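Long-range contact in YfkN protein (Bacillus subtilis subsp. subtilis, PDB 3GVE), which belongs to the calcineurin-like phosphoesterase family of metal-binding proteins and holds a manganese and a magnesium ion: residues Met25-Tyr29 and His332-Leu336. Sequence-based numbering, arbitrary orientation.
Sequences MDYDY and HQNTL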
# COMPACT_ATOMS: atom_id res chain seq x y z
N MSE A 25 0.05 13.93 7.72
CA MSE A 25 1.21 14.63 7.19
C MSE A 25 1.59 14.11 5.81
O MSE A 25 1.23 13.00 5.43
CB MSE A 25 2.39 14.48 8.14
CG MSE A 25 2.17 15.14 9.49
SE MSE A 25 2.05 17.10 9.38
CE MSE A 25 3.97 17.46 9.44
N ASP A 26 2.35 14.91 5.07
CA ASP A 26 2.92 14.45 3.81
C ASP A 26 4.22 13.71 4.15
O ASP A 26 5.33 14.20 3.93
CB ASP A 26 3.11 15.61 2.81
CG ASP A 26 3.91 16.79 3.37
OD1 ASP A 26 4.01 16.95 4.59
OD2 ASP A 26 4.39 17.58 2.54
N TYR A 27 4.06 12.51 4.70
CA TYR A 27 5.14 11.78 5.36
C TYR A 27 4.99 10.27 5.21
O TYR A 27 3.93 9.71 5.42
CB TYR A 27 5.18 12.15 6.85
CG TYR A 27 6.53 11.90 7.49
CD1 TYR A 27 7.54 12.86 7.42
CD2 TYR A 27 6.81 10.70 8.13
CE1 TYR A 27 8.77 12.62 7.99
CE2 TYR A 27 8.05 10.47 8.71
CZ TYR A 27 9.01 11.44 8.63
OH TYR A 27 10.26 11.24 9.17
N ASP A 28 6.09 9.62 4.85
CA ASP A 28 6.19 8.18 4.75
C ASP A 28 6.86 7.66 6.03
O ASP A 28 8.06 7.83 6.22
CB ASP A 28 7.04 7.82 3.50
CG ASP A 28 7.32 6.33 3.38
OD1 ASP A 28 6.80 5.54 4.14
OD2 ASP A 28 8.10 5.97 2.49
N TYR A 29 6.09 7.04 6.90
CA TYR A 29 6.64 6.54 8.17
C TYR A 29 7.55 5.33 7.99
O TYR A 29 8.34 5.05 8.86
CB TYR A 29 5.53 6.18 9.18
CG TYR A 29 4.74 7.38 9.69
CD1 TYR A 29 5.29 8.28 10.59
CD2 TYR A 29 3.44 7.61 9.24
CE1 TYR A 29 4.58 9.37 11.03
CE2 TYR A 29 2.73 8.69 9.69
CZ TYR A 29 3.30 9.57 10.58
OH TYR A 29 2.60 10.66 11.02
N HIS A 332 1.91 13.19 15.53
CA HIS A 332 2.90 12.85 14.52
C HIS A 332 4.27 12.59 15.17
O HIS A 332 4.90 11.60 14.88
CB HIS A 332 2.96 13.95 13.48
CG HIS A 332 4.08 13.80 12.49
ND1 HIS A 332 4.15 12.76 11.59
CD2 HIS A 332 5.18 14.55 12.30
CE1 HIS A 332 5.24 12.90 10.86
NE2 HIS A 332 5.88 13.98 11.27
N GLN A 333 4.68 13.47 16.07
CA GLN A 333 5.97 13.29 16.76
C GLN A 333 5.96 12.06 17.66
O GLN A 333 6.94 11.35 17.73
CB GLN A 333 6.37 14.55 17.52
CG GLN A 333 6.67 15.69 16.56
CD GLN A 333 7.08 16.95 17.24
OE1 GLN A 333 7.32 16.97 18.43
NE2 GLN A 333 7.16 18.02 16.48
N ASN A 334 4.83 11.79 18.30
CA ASN A 334 4.69 10.57 19.09
C ASN A 334 4.75 9.33 18.22
O ASN A 334 5.28 8.30 18.60
CB ASN A 334 3.37 10.60 19.88
CG ASN A 334 3.36 11.65 20.99
OD1 ASN A 334 4.38 12.20 21.34
ND2 ASN A 334 2.19 11.92 21.51
N THR A 335 4.19 9.43 17.02
CA THR A 335 4.24 8.34 16.06
C THR A 335 5.68 8.07 15.58
O THR A 335 6.08 6.93 15.45
CB THR A 335 3.28 8.60 14.87
OG1 THR A 335 1.95 8.66 15.37
CG2 THR A 335 3.37 7.49 13.84
N LEU A 336 6.42 9.13 15.31
CA LEU A 336 7.82 8.96 14.95
C LEU A 336 8.56 8.18 16.04
O LEU A 336 9.32 7.29 15.74
CB LEU A 336 8.49 10.31 14.74
CG LEU A 336 8.05 11.15 13.54
CD1 LEU A 336 8.71 12.51 13.59
CD2 LEU A 336 8.30 10.48 12.20
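Residues Met-25 to Tyr-29 run from an inverse gamma turn centred on Asp-26 into the short strand 27-28, beside one turn of the C-terminal helix 322-340. The backbones stay apart, with CA atoms 7.7 Å apart for Met-25 and His-332 and 7.3 Å for Tyr-29 and Leu-336, so side chains fill the gap. Met-25, Tyr-27 and Tyr-29 all point toward the helix, whereas Asp-26 and Asp-28 do not reach residues 332-336; Asp-26 instead forms salt bridges with Arg-42 and Arg-320. His-332 reaches in between the three, and its flat, polar ring suits each neighbour. One face carries the flexible selenomethionine Met-25, whose CG lies 3.8 Å from the His-332 ring centroid in a CH-pi contact. The ring edge meets the face of Tyr-27 in a T-shaped pair, centroids 5.0 Å apart and planes at 79°. His-332 ND1 and Tyr-29 OH share a hydrogen bond of 2.7 Å, giving the buried phenol a polar partner. One helical turn on, Thr-335 lays its methyl CG2 over the Tyr-29 ring while its OG1 hydrogen-bonds back to Thr-331 O, and Leu-336 CD2 packs 3.5 Å from Tyr-27 CE2. The result is an aromatic cluster of Tyr-27, Tyr-29 and His-332, packed round by aliphatic groups, that joins the C-terminal helix to the small two-stranded antiparallel sheet of 27-28 and 33-34 in this calcineurin-like phosphoesterase.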